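Side-chain contacts in acyl-coenzyme A oxidase acox-1.1 (Caenorhabditis elegans, PDB 5K3H), which catalyses the FAD-dependent desaturation of acyl-CoAs to (2E)-enoyl-CoAs, passing electrons to O2 and forming hydrogen peroxide, in the first step of peroxisomal beta-oxidation: residues Ala349-Phe354 with Asp616-Ser621; Ala303-Tyr308 with Tyr424-Gly429; His28-Gln33 with Glu561-Leu566. One frame throughout, in Å; residues are numbered along the deposited sequence.

Contact 1 of 3, residues Ala349-Phe354 with Asp616-Ser621; sequences ARAYAF and DSWEFS
Tyr352 and Trp618 both set CG opposite their own carbonyl carbon (chi1 -83° and -68°), and from these positions the two side chains run past each other in opposite directions. The result is an offset edge-to-face pair: the pyrrole edge of the indole is presented to one face of the phenol ring, with planes at 81° and ring centroids 5.1 Å apart. The point of the edge is Trp618 NE1, which lies 3.4 Å from Tyr352 CE1, so the phenol is met toward its rim. The benzo edge of the indole rests on the helix itself, Trp618 CZ2 approaching Ala351 CB at 4.3 Å and Trp618 CH2 reaching Ala351 O at 4.1 Å. Beyond the rings, Ser617 CB touches Tyr352 OH at 3.8 Å. That buried hydroxyl is satisfied by the carbonyl of Leu614, which helps fix the phenol, while Ser617 OG is hydrogen-bonded to the carbonyl oxygen of Ser613. Ile304 and Ser307 of helix 300-319 pack against the indole as well. The tryptophan is carried by a type I turn, Asp616 to Glu619, closed by Glu619 N to Asp616 O at 2.8 Å. The arrangement exemplifies an offset edge-to-face aromatic pair joining a C-alpha1 helix to the turn ending helix 590-616.

Contact 2 of 3, residues Ala303-Tyr308 with Tyr424-Gly429; sequences AIMLSY and YGVAIG
Met305 lays its terminal methyl against two successive residues of helix 420-428, and this small group makes most of the contact. Its CE comes to 3.3 Å from Val426 CG1, a very tight approach whose exact value is doubtful at this resolution, and also lies 3.9 Å from Ala427 CB. The same methyl sits 3.4 Å from Ala427 N. Nearer the backbone, Met305 CB meets Ala427 CB at 4.1 Å. The thioether gets there by bending at both chi2 (-84°) and chi3, and it crosses the valine side chain at about a right angle; Val426 in turn sets CG1 anti to its own nitrogen (chi1 177°), on the side that faces the methionine. Behind this first shell, Ile402 of helix 382-408 packs on Ala427, whose carbonyl accepts a hydrogen bond from Gln302. Farther out, Tyr414 of the second subunit hydrogen-bonds the carbonyl of Gly425. His396, a residue of the ATP site shared between the two subunits, has its side chain about 10 Å from that of Ala427. The small side chain of Ala427 is consistent with the close approach of the backbones, 6.5 Å between Met305 CA and Ala427 CA. Chemically the contact is apolar and undirected, with dispersion and burial the likely source of its stability.

Contact 3 of 3, residues His28-Gln33 with Glu561-Leu566; sequences HAMAAQ and EALSDL
Met30 is the first residue of the His28-Gln33 segment of helix 27-35 to reach the other helix, and it carries most of the contact. Its CG is anti to the backbone nitrogen (chi1 -172°), which sends the chain out from its helix, and bends at chi2 and chi3 then turn the thioether end onto helix 557-577. Met30 and Leu563 reach for each other tip to tip. The sulfur takes the leucine fork evenly, Met30 SD standing 4.1 Å from Leu563 CD1 and an equal 4.1 Å from Leu563 CD2. The methyl lies alongside the leucine branch, Met30 CE being 3.9 Å from Leu563 CG and close to CD2, and it also meets Ala562 CB at 3.9 Å, so it is held by two consecutive residues. One turn farther along, Gln33 adds a lighter touch through its aliphatic part, with CG 4.3 Å from Leu563 CD1. Its amide is engaged elsewhere: OE1 accepts from Arg550 while the methylene part lies against the leucine. An alanine in place of Leu563 would probably open a gap in front of Met30, leave its sulfur and methyl freer to turn, and take from Gln33 CG its apolar neighbour.

The segment axes pass 12.5 Å apart with their directions at 62°, a wide separation spanned mainly by Met30 and Leu563. Tyr352 of helix 338-367 packs on both Met30 and Leu563, and Leu614 of helix 590-616 adds to the cover of Met30. Leu566 continues the same apolar layer, touching Ala349 of helix 338-367 and Ile607 of helix 590-616, while Ala31 leans on Ala41 of helix 38-52; the contact thus lies among helices that bring the N-terminal region onto the C-terminal one.

How the contacts relate
Followed from the N terminus, the chain opens contact 3 at 28-33, contact 2 at 303-308 and contact 1 at 349-354. Contact 2 closes first, at 424-429, with its whole loop lying within that of contact 3, which closes at 561-566. Contact 1 closes last, at 616-621, and so crosses both. In space it also lies between them: Ala351 O packs on Ala303 CB at 3.5 Å toward contact 2, and toward contact 3 Ser617 O meets Ala31 CB, while Glu619 and His28 probably share a hydrogen bond. Contacts 2 and 3 do not touch. Contact 1 links the other two, so that N-terminal, C-alpha1 and C-terminal regions are joined.

Contact 1 of 3, residues Ala349-Phe354 with Asp616-Ser621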
ATOM      1  N   ALA B 349      -7.216 -18.040  -2.167  1.00 16.64           N
ATOM      2  CA  ALA B 349      -6.829 -19.138  -1.285  1.00 17.01           C
ATOM      3  C   ALA B 349      -6.521 -18.632   0.109  1.00 17.17           C
ATOM      4  O   ALA B 349      -7.010 -19.191   1.091  1.00 17.52           O
ATOM      5  CB  ALA B 349      -5.615 -19.881  -1.863  1.00 17.01           C
ATOM      6  N   ARG B 350      -5.727 -17.560   0.216  1.00 15.84           N
ATOM      7  CA  ARG B 350      -5.386 -16.995   1.526  1.00 16.42           C
ATOM      8  C   ARG B 350      -6.624 -16.521   2.279  1.00 16.07           C
ATOM      9  O   ARG B 350      -6.646 -16.573   3.513  1.00 16.77           O
ATOM     10  CB  ARG B 350      -4.403 -15.823   1.393  1.00 17.24           C
ATOM     11  CG  ARG B 350      -3.010 -16.186   1.021  1.00 18.26           C
ATOM     12  CD  ARG B 350      -2.059 -14.973   0.942  1.00 19.65           C
ATOM     13  NE  ARG B 350      -0.704 -15.467   0.726  1.00 21.59           N
ATOM     14  CZ  ARG B 350       0.407 -14.736   0.626  1.00 22.80           C
ATOM     15  NH1 ARG B 350       0.378 -13.406   0.714  1.00 22.40           N
ATOM     16  NH2 ARG B 350       1.565 -15.366   0.420  1.00 23.09           N
ATOM     17  N   ALA B 351      -7.622 -15.954   1.584  1.00 16.18           N
ATOM     18  CA  ALA B 351      -8.809 -15.466   2.304  1.00 15.70           C
ATOM     19  C   ALA B 351      -9.556 -16.614   2.982  1.00 15.50           C
ATOM     20  O   ALA B 351      -9.881 -16.532   4.172  1.00 15.77           O
ATOM     21  CB  ALA B 351      -9.748 -14.695   1.369  1.00 15.56           C
ATOM     22  N   TYR B 352      -9.786 -17.713   2.253  1.00 16.37           N
ATOM     23  CA  TYR B 352     -10.343 -18.924   2.851  1.00 16.00           C
ATOM     24  C   TYR B 352      -9.410 -19.476   3.918  1.00 16.36           C
ATOM     25  O   TYR B 352      -9.859 -19.901   4.992  1.00 16.58           O
ATOM     26  CB  TYR B 352     -10.598 -19.987   1.773  1.00 15.58           C
ATOM     27  CG  TYR B 352     -11.913 -19.826   1.020  1.00 15.33           C
ATOM     28  CD1 TYR B 352     -12.008 -18.964  -0.075  1.00 15.15           C
ATOM     29  CD2 TYR B 352     -13.050 -20.542   1.389  1.00 15.05           C
ATOM     30  CE1 TYR B 352     -13.199 -18.810  -0.768  1.00 14.87           C
ATOM     31  CE2 TYR B 352     -14.221 -20.402   0.702  1.00 14.90           C
ATOM     32  CZ  TYR B 352     -14.306 -19.530  -0.379  1.00 14.90           C
ATOM     33  OH  TYR B 352     -15.493 -19.371  -1.078  1.00 15.06           O
ATOM     34  N   ALA B 353      -8.103 -19.474   3.652  1.00 16.19           N
ATOM     35  CA  ALA B 353      -7.160 -19.994   4.638  1.00 16.62           C
ATOM     36  C   ALA B 353      -7.233 -19.209   5.938  1.00 16.85           C
ATOM     37  O   ALA B 353      -7.175 -19.794   7.022  1.00 17.69           O
ATOM     38  CB  ALA B 353      -5.733 -19.972   4.083  1.00 16.67           C
ATOM     39  N   PHE B 354      -7.361 -17.883   5.856  1.00 17.51           N
ATOM     40  CA  PHE B 354      -7.448 -17.081   7.073  1.00 18.01           C
ATOM     41  C   PHE B 354      -8.759 -17.332   7.802  1.00 18.82           C
ATOM     42  O   PHE B 354      -8.779 -17.437   9.026  1.00 18.63           O
ATOM     43  CB  PHE B 354      -7.320 -15.594   6.742  1.00 17.91           C
ATOM     44  CG  PHE B 354      -6.008 -15.207   6.125  1.00 17.99           C
ATOM     45  CD1 PHE B 354      -4.888 -16.025   6.234  1.00 18.05           C
ATOM     46  CD2 PHE B 354      -5.904 -14.038   5.382  1.00 18.32           C
ATOM     47  CE1 PHE B 354      -3.681 -15.659   5.635  1.00 18.32           C
ATOM     48  CE2 PHE B 354      -4.706 -13.678   4.794  1.00 18.89           C
ATOM     49  CZ  PHE B 354      -3.594 -14.482   4.929  1.00 18.72           C
ATOM     50  N   ASP B 616     -18.149 -14.997  -4.921  1.00 15.64           N
ATOM     51  CA  ASP B 616     -19.581 -14.800  -4.708  1.00 15.98           C
ATOM     52  C   ASP B 616     -20.076 -15.503  -3.451  1.00 16.03           C
ATOM     53  O   ASP B 616     -21.065 -15.074  -2.861  1.00 16.08           O
ATOM     54  CB  ASP B 616     -20.414 -15.330  -5.873  1.00 16.16           C
ATOM     55  CG  ASP B 616     -20.366 -14.453  -7.086  1.00 16.56           C
ATOM     56  OD1 ASP B 616     -20.115 -13.227  -6.962  1.00 16.36           O
ATOM     57  OD2 ASP B 616     -20.658 -15.000  -8.185  1.00 17.52           O
ATOM     58  N   SER B 617     -19.451 -16.619  -3.074  1.00 16.50           N
ATOM     59  CA  SER B 617     -19.921 -17.383  -1.925  1.00 16.78           C
ATOM     60  C   SER B 617     -19.816 -16.608  -0.624  1.00 17.22           C
ATOM     61  O   SER B 617     -20.428 -17.015   0.369  1.00 17.08           O
ATOM     62  CB  SER B 617     -19.169 -18.706  -1.822  1.00 16.88           C
ATOM     63  OG  SER B 617     -19.449 -19.536  -2.949  1.00 16.76           O
ATOM     64  N   TRP B 618     -19.019 -15.537  -0.575  1.00 15.77           N
ATOM     65  CA  TRP B 618     -19.012 -14.700   0.621  1.00 15.87           C
ATOM     66  C   TRP B 618     -20.262 -13.830   0.726  1.00 16.09           C
ATOM     67  O   TRP B 618     -20.502 -13.242   1.788  1.00 15.70           O
ATOM     68  CB  TRP B 618     -17.761 -13.841   0.625  1.00 15.87           C
ATOM     69  CG  TRP B 618     -16.568 -14.656   0.816  1.00 16.05           C
ATOM     70  CD1 TRP B 618     -16.026 -15.523  -0.079  1.00 16.64           C
ATOM     71  CD2 TRP B 618     -15.742 -14.694   1.971  1.00 16.37           C
ATOM     72  NE1 TRP B 618     -14.907 -16.114   0.452  1.00 16.64           N
ATOM     73  CE2 TRP B 618     -14.712 -15.616   1.715  1.00 16.47           C
ATOM     74  CE3 TRP B 618     -15.763 -14.033   3.196  1.00 16.53           C
ATOM     75  CZ2 TRP B 618     -13.708 -15.889   2.638  1.00 16.31           C
ATOM     76  CZ3 TRP B 618     -14.758 -14.311   4.121  1.00 16.22           C
ATOM     77  CH2 TRP B 618     -13.747 -15.230   3.828  1.00 16.15           C
ATOM     78  N   GLU B 619     -21.005 -13.704  -0.373  1.00 17.13           N
ATOM     79  CA  GLU B 619     -22.318 -13.081  -0.440  1.00 17.63           C
ATOM     80  C   GLU B 619     -22.321 -11.683   0.179  1.00 17.21           C
ATOM     81  O   GLU B 619     -22.973 -11.416   1.189  1.00 17.75           O
ATOM     82  CB  GLU B 619     -23.349 -14.020   0.183  1.00 18.55           C
ATOM     83  CG  GLU B 619     -23.477 -15.278  -0.653  1.00 19.47           C
ATOM     84  CD  GLU B 619     -24.582 -16.155  -0.200  1.00 20.36           C
ATOM     85  OE1 GLU B 619     -24.832 -16.211   1.028  1.00 21.02           O
ATOM     86  OE2 GLU B 619     -25.216 -16.775  -1.069  1.00 22.20           O
ATOM     87  N   PHE B 620     -21.571 -10.789  -0.484  1.00 17.32           N
ATOM     88  CA  PHE B 620     -21.570  -9.360  -0.173  1.00 16.82           C
ATOM     89  C   PHE B 620     -22.499  -8.630  -1.137  1.00 16.99           C
ATOM     90  O   PHE B 620     -22.279  -8.654  -2.357  1.00 16.86           O
ATOM     91  CB  PHE B 620     -20.173  -8.770  -0.279  1.00 16.35           C
ATOM     92  CG  PHE B 620     -19.164  -9.446   0.577  1.00 16.16           C
ATOM     93  CD1 PHE B 620     -19.408  -9.661   1.936  1.00 16.10           C
ATOM     94  CD2 PHE B 620     -17.955  -9.849   0.051  1.00 16.01           C
ATOM     95  CE1 PHE B 620     -18.476 -10.277   2.733  1.00 15.89           C
ATOM     96  CE2 PHE B 620     -17.025 -10.474   0.851  1.00 15.96           C
ATOM     97  CZ  PHE B 620     -17.297 -10.685   2.190  1.00 16.02           C
ATOM     98  N   SER B 621     -23.511  -7.957  -0.590  1.00 17.22           N
ATOM     99  CA  SER B 621     -24.355  -7.105  -1.409  1.00 17.58           C
ATOM    100  C   SER B 621     -23.581  -5.859  -1.844  1.00 17.66           C
ATOM    101  O   SER B 621     -22.543  -5.512  -1.272  1.00 18.53           O
ATOM    102  CB  SER B 621     -25.605  -6.706  -0.629  1.00 17.54           C
ATOM    103  OG  SER B 621     -25.274  -5.814   0.422  1.00 17.62           O
TER

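Contact 2 of 3, residues Ala303-Tyr308 with Tyr424-Gly429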
ATOM      1  N   ALA B 303      -9.890 -11.478   6.619  1.00 17.59           N
ATOM      2  CA  ALA B 303     -10.292 -12.339   5.512  1.00 17.15           C
ATOM      3  C   ALA B 303     -11.422 -11.714   4.717  1.00 16.63           C
ATOM      4  O   ALA B 303     -11.477 -11.848   3.487  1.00 15.89           O
ATOM      5  CB  ALA B 303     -10.716 -13.714   6.047  1.00 17.09           C
ATOM      6  N   ILE B 304     -12.347 -11.048   5.415  1.00 16.93           N
ATOM      7  CA  ILE B 304     -13.458 -10.368   4.761  1.00 16.95           C
ATOM      8  C   ILE B 304     -12.953  -9.193   3.938  1.00 17.05           C
ATOM      9  O   ILE B 304     -13.351  -9.016   2.780  1.00 16.74           O
ATOM     10  CB  ILE B 304     -14.512  -9.965   5.820  1.00 17.04           C
ATOM     11  CG1 ILE B 304     -15.310 -11.221   6.224  1.00 17.34           C
ATOM     12  CG2 ILE B 304     -15.437  -8.854   5.324  1.00 17.17           C
ATOM     13  CD1 ILE B 304     -16.249 -11.067   7.342  1.00 17.75           C
ATOM     14  N   MET B 305     -12.038  -8.394   4.499  1.00 16.54           N
ATOM     15  CA  MET B 305     -11.474  -7.289   3.729  1.00 17.60           C
ATOM     16  C   MET B 305     -10.768  -7.794   2.488  1.00 16.80           C
ATOM     17  O   MET B 305     -10.917  -7.222   1.409  1.00 15.98           O
ATOM     18  CB  MET B 305     -10.473  -6.494   4.557  1.00 19.23           C
ATOM     19  CG  MET B 305     -10.981  -6.067   5.894  1.00 20.86           C
ATOM     20  SD  MET B 305     -11.922  -4.566   5.760  1.00 22.15           S
ATOM     21  CE  MET B 305     -10.842  -3.635   6.777  1.00 22.32           C
ATOM     22  N   LEU B 306      -9.936  -8.834   2.638  1.00 16.22           N
ATOM     23  CA  LEU B 306      -9.247  -9.399   1.482  1.00 15.66           C
ATOM     24  C   LEU B 306     -10.254  -9.880   0.470  1.00 14.61           C
ATOM     25  O   LEU B 306     -10.147  -9.575  -0.718  1.00 15.45           O
ATOM     26  CB  LEU B 306      -8.297 -10.525   1.923  1.00 15.67           C
ATOM     27  CG  LEU B 306      -7.344 -11.213   0.921  1.00 16.12           C
ATOM     28  CD1 LEU B 306      -6.543 -10.246   0.092  1.00 16.08           C
ATOM     29  CD2 LEU B 306      -6.396 -12.166   1.637  1.00 16.33           C
ATOM     30  N   SER B 307     -11.309 -10.529   0.943  1.00 15.78           N
ATOM     31  CA  SER B 307     -12.351 -10.999   0.038  1.00 15.65           C
ATOM     32  C   SER B 307     -13.125  -9.831  -0.593  1.00 15.26           C
ATOM     33  O   SER B 307     -13.499  -9.909  -1.772  1.00 15.34           O
ATOM     34  CB  SER B 307     -13.278 -11.965   0.783  1.00 16.28           C
ATOM     35  OG  SER B 307     -14.215 -12.572  -0.105  1.00 16.42           O
ATOM     36  N   TYR B 308     -13.367  -8.730   0.143  1.00 15.39           N
ATOM     37  CA  TYR B 308     -13.908  -7.534  -0.510  1.00 15.78           C
ATOM     38  C   TYR B 308     -13.090  -7.193  -1.736  1.00 15.43           C
ATOM     39  O   TYR B 308     -13.634  -7.020  -2.835  1.00 15.83           O
ATOM     40  CB  TYR B 308     -13.902  -6.303   0.405  1.00 16.25           C
ATOM     41  CG  TYR B 308     -14.944  -6.214   1.485  1.00 16.77           C
ATOM     42  CD1 TYR B 308     -16.105  -6.981   1.453  1.00 16.86           C
ATOM     43  CD2 TYR B 308     -14.743  -5.366   2.574  1.00 17.20           C
ATOM     44  CE1 TYR B 308     -17.040  -6.891   2.483  1.00 17.72           C
ATOM     45  CE2 TYR B 308     -15.673  -5.270   3.599  1.00 17.34           C
ATOM     46  CZ  TYR B 308     -16.811  -6.038   3.551  1.00 17.74           C
ATOM     47  OH  TYR B 308     -17.726  -5.933   4.584  1.00 18.30           O
ATOM     48  N   TYR B 424      -7.842  -1.288   1.635  1.00 18.68           N
ATOM     49  CA  TYR B 424      -6.456  -1.492   2.050  1.00 18.86           C
ATOM     50  C   TYR B 424      -6.141  -0.712   3.319  1.00 18.69           C
ATOM     51  O   TYR B 424      -5.545  -1.244   4.264  1.00 18.46           O
ATOM     52  CB  TYR B 424      -5.510  -1.076   0.912  1.00 19.56           C
ATOM     53  CG  TYR B 424      -4.025  -1.130   1.248  1.00 20.13           C
ATOM     54  CD1 TYR B 424      -3.333  -2.345   1.285  1.00 20.17           C
ATOM     55  CD2 TYR B 424      -3.315   0.034   1.526  1.00 20.68           C
ATOM     56  CE1 TYR B 424      -1.982  -2.393   1.592  1.00 20.07           C
ATOM     57  CE2 TYR B 424      -1.960  -0.011   1.834  1.00 21.15           C
ATOM     58  CZ  TYR B 424      -1.298  -1.230   1.872  1.00 20.78           C
ATOM     59  OH  TYR B 424       0.055  -1.284   2.178  1.00 20.78           O
ATOM     60  N   GLY B 425      -6.487   0.571   3.339  1.00 19.30           N
ATOM     61  CA  GLY B 425      -6.112   1.419   4.463  1.00 19.63           C
ATOM     62  C   GLY B 425      -6.737   1.009   5.788  1.00 19.87           C
ATOM     63  O   GLY B 425      -6.120   1.145   6.850  1.00 19.68           O
ATOM     64  N   VAL B 426      -7.981   0.552   5.758  1.00 19.54           N
ATOM     65  CA  VAL B 426      -8.589   0.090   6.994  1.00 19.97           C
ATOM     66  C   VAL B 426      -7.946  -1.222   7.438  1.00 20.52           C
ATOM     67  O   VAL B 426      -7.562  -1.369   8.600  1.00 19.77           O
ATOM     68  CB  VAL B 426     -10.106  -0.050   6.817  1.00 19.90           C
ATOM     69  CG1 VAL B 426     -10.718  -0.606   8.096  1.00 19.57           C
ATOM     70  CG2 VAL B 426     -10.696   1.293   6.437  1.00 19.64           C
ATOM     71  N   ALA B 427      -7.793  -2.187   6.513  1.00 18.49           N
ATOM     72  CA  ALA B 427      -7.197  -3.482   6.867  1.00 19.71           C
ATOM     73  C   ALA B 427      -5.796  -3.332   7.450  1.00 21.37           C
ATOM     74  O   ALA B 427      -5.422  -4.053   8.379  1.00 23.55           O
ATOM     75  CB  ALA B 427      -7.153  -4.401   5.654  1.00 19.61           C
ATOM     76  N   ILE B 428      -4.988  -2.431   6.896  1.00 19.47           N
ATOM     77  CA  ILE B 428      -3.611  -2.311   7.361  1.00 22.75           C
ATOM     78  C   ILE B 428      -3.532  -1.560   8.690  1.00 24.58           C
ATOM     79  O   ILE B 428      -2.551  -1.701   9.422  1.00 23.23           O
ATOM     80  CB  ILE B 428      -2.775  -1.657   6.248  1.00 24.41           C
ATOM     81  CG1 ILE B 428      -1.420  -2.336   6.171  1.00 26.55           C
ATOM     82  CG2 ILE B 428      -2.679  -0.129   6.413  1.00 23.92           C
ATOM     83  CD1 ILE B 428      -1.502  -3.764   5.604  1.00 28.59           C
ATOM     84  N   GLY B 429      -4.556  -0.807   9.061  1.00 23.40           N
ATOM     85  CA  GLY B 429      -4.510  -0.056  10.307  1.00 27.90           C
ATOM     86  C   GLY B 429      -4.888  -0.868  11.536  1.00 31.82           C
ATOM     87  O   GLY B 429      -4.906  -2.106  11.508  1.00 35.83           O
TER

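Contact 3 of 3, residues His28-Gln33 with Glu561-Leu566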
ATOM      1  N   HIS B  28     -24.583 -21.128  -2.143  1.00 21.68           N
ATOM      2  CA  HIS B  28     -25.236 -21.105  -0.830  1.00 21.26           C
ATOM      3  C   HIS B  28     -24.553 -22.076   0.125  1.00 20.53           C
ATOM      4  O   HIS B  28     -24.438 -21.793   1.325  1.00 20.49           O
ATOM      5  CB  HIS B  28     -26.726 -21.477  -0.929  1.00 21.68           C
ATOM      6  CG  HIS B  28     -27.623 -20.391  -1.441  1.00 22.08           C
ATOM      7  ND1 HIS B  28     -27.220 -19.078  -1.572  1.00 22.51           N
ATOM      8  CD2 HIS B  28     -28.911 -20.434  -1.856  1.00 21.42           C
ATOM      9  CE1 HIS B  28     -28.224 -18.359  -2.047  1.00 21.89           C
ATOM     10  NE2 HIS B  28     -29.260 -19.158  -2.226  1.00 21.83           N
ATOM     11  N   ALA B  29     -24.151 -23.257  -0.386  1.00 20.51           N
ATOM     12  CA  ALA B  29     -23.502 -24.280   0.432  1.00 20.05           C
ATOM     13  C   ALA B  29     -22.087 -23.872   0.808  1.00 19.83           C
ATOM     14  O   ALA B  29     -21.632 -24.133   1.932  1.00 20.84           O
ATOM     15  CB  ALA B  29     -23.492 -25.618  -0.311  1.00 20.75           C
ATOM     16  N   MET B  30     -21.389 -23.204  -0.108  1.00 19.56           N
ATOM     17  CA  MET B  30     -20.073 -22.664   0.222  1.00 18.87           C
ATOM     18  C   MET B  30     -20.186 -21.534   1.229  1.00 18.83           C
ATOM     19  O   MET B  30     -19.327 -21.402   2.105  1.00 19.36           O
ATOM     20  CB  MET B  30     -19.358 -22.167  -1.043  1.00 18.18           C
ATOM     21  CG  MET B  30     -17.901 -21.752  -0.816  1.00 17.82           C
ATOM     22  SD  MET B  30     -16.868 -23.135  -0.274  1.00 17.09           S
ATOM     23  CE  MET B  30     -16.416 -23.879  -1.856  1.00 16.60           C
ATOM     24  N   ALA B  31     -21.214 -20.680   1.095  1.00 18.77           N
ATOM     25  CA  ALA B  31     -21.454 -19.638   2.098  1.00 19.20           C
ATOM     26  C   ALA B  31     -21.630 -20.227   3.499  1.00 19.43           C
ATOM     27  O   ALA B  31     -21.066 -19.706   4.466  1.00 19.77           O
ATOM     28  CB  ALA B  31     -22.670 -18.798   1.709  1.00 19.02           C
ATOM     29  N   ALA B  32     -22.386 -21.326   3.626  1.00 21.48           N
ATOM     30  CA  ALA B  32     -22.555 -21.983   4.927  1.00 22.10           C
ATOM     31  C   ALA B  32     -21.224 -22.507   5.464  1.00 22.37           C
ATOM     32  O   ALA B  32     -20.956 -22.447   6.678  1.00 22.69           O
ATOM     33  CB  ALA B  32     -23.569 -23.115   4.814  1.00 21.61           C
ATOM     34  N   GLN B  33     -20.373 -23.025   4.576  1.00 21.68           N
ATOM     35  CA  GLN B  33     -19.019 -23.404   4.981  1.00 22.43           C
ATOM     36  C   GLN B  33     -18.229 -22.203   5.518  1.00 21.74           C
ATOM     37  O   GLN B  33     -17.610 -22.284   6.586  1.00 22.41           O
ATOM     38  CB  GLN B  33     -18.312 -24.049   3.793  1.00 22.74           C
ATOM     39  CG  GLN B  33     -17.158 -24.922   4.148  1.00 24.09           C
ATOM     40  CD  GLN B  33     -17.469 -25.970   5.188  1.00 24.28           C
ATOM     41  OE1 GLN B  33     -16.797 -26.043   6.203  1.00 24.22           O
ATOM     42  NE2 GLN B  33     -18.472 -26.794   4.936  1.00 24.54           N
ATOM     43  N   GLU B 561     -14.008 -30.721  -3.142  1.00 20.04           N
ATOM     44  CA  GLU B 561     -13.162 -30.643  -4.323  1.00 20.24           C
ATOM     45  C   GLU B 561     -12.833 -29.205  -4.702  1.00 19.61           C
ATOM     46  O   GLU B 561     -11.767 -28.944  -5.272  1.00 19.57           O
ATOM     47  CB  GLU B 561     -13.843 -31.344  -5.500  1.00 22.14           C
ATOM     48  CG  GLU B 561     -13.921 -32.842  -5.321  1.00 25.65           C
ATOM     49  CD  GLU B 561     -14.418 -33.549  -6.561  1.00 30.35           C
ATOM     50  OE1 GLU B 561     -15.073 -32.877  -7.406  1.00 33.20           O
ATOM     51  OE2 GLU B 561     -14.071 -34.755  -6.719  1.00 35.75           O
ATOM     52  N   ALA B 562     -13.765 -28.269  -4.479  1.00 19.27           N
ATOM     53  CA  ALA B 562     -13.471 -26.869  -4.767  1.00 18.57           C
ATOM     54  C   ALA B 562     -12.410 -26.337  -3.820  1.00 18.88           C
ATOM     55  O   ALA B 562     -11.464 -25.669  -4.247  1.00 18.19           O
ATOM     56  CB  ALA B 562     -14.744 -26.027  -4.670  1.00 18.46           C
ATOM     57  N   LEU B 563     -12.559 -26.613  -2.520  1.00 17.81           N
ATOM     58  CA  LEU B 563     -11.587 -26.139  -1.548  1.00 18.05           C
ATOM     59  C   LEU B 563     -10.279 -26.905  -1.639  1.00 18.44           C
ATOM     60  O   LEU B 563      -9.211 -26.344  -1.384  1.00 18.86           O
ATOM     61  CB  LEU B 563     -12.178 -26.242  -0.149  1.00 17.86           C
ATOM     62  CG  LEU B 563     -13.314 -25.240   0.032  1.00 18.08           C
ATOM     63  CD1 LEU B 563     -13.913 -25.355   1.417  1.00 18.52           C
ATOM     64  CD2 LEU B 563     -12.828 -23.806  -0.248  1.00 18.33           C
ATOM     65  N   SER B 564     -10.337 -28.170  -2.035  1.00 20.34           N
ATOM     66  CA  SER B 564      -9.114 -28.927  -2.227  1.00 20.70           C
ATOM     67  C   SER B 564      -8.300 -28.353  -3.371  1.00 20.13           C
ATOM     68  O   SER B 564      -7.068 -28.304  -3.292  1.00 20.40           O
ATOM     69  CB  SER B 564      -9.454 -30.394  -2.472  1.00 21.38           C
ATOM     70  OG  SER B 564      -8.324 -31.139  -2.892  1.00 22.19           O
ATOM     71  N   ASP B 565      -8.968 -27.920  -4.448  1.00 20.04           N
ATOM     72  CA  ASP B 565      -8.263 -27.202  -5.507  1.00 19.66           C
ATOM     73  C   ASP B 565      -7.633 -25.935  -4.965  1.00 19.54           C
ATOM     74  O   ASP B 565      -6.487 -25.617  -5.287  1.00 18.75           O
ATOM     75  CB  ASP B 565      -9.204 -26.829  -6.652  1.00 19.80           C
ATOM     76  CG  ASP B 565      -9.709 -28.023  -7.401  1.00 20.33           C
ATOM     77  OD1 ASP B 565      -9.139 -29.119  -7.217  1.00 20.62           O
ATOM     78  OD2 ASP B 565     -10.648 -27.850  -8.218  1.00 20.22           O
ATOM     79  N   LEU B 566      -8.395 -25.172  -4.170  1.00 18.05           N
ATOM     80  CA  LEU B 566      -7.853 -23.966  -3.548  1.00 18.91           C
ATOM     81  C   LEU B 566      -6.659 -24.303  -2.685  1.00 18.95           C
ATOM     82  O   LEU B 566      -5.625 -23.624  -2.758  1.00 18.01           O
ATOM     83  CB  LEU B 566      -8.905 -23.272  -2.668  1.00 18.73           C
ATOM     84  CG  LEU B 566      -9.503 -21.944  -3.108  1.00 19.45           C
ATOM     85  CD1 LEU B 566     -10.072 -21.168  -1.936  1.00 19.55           C
ATOM     86  CD2 LEU B 566      -8.468 -21.140  -3.830  1.00 19.40           C
TER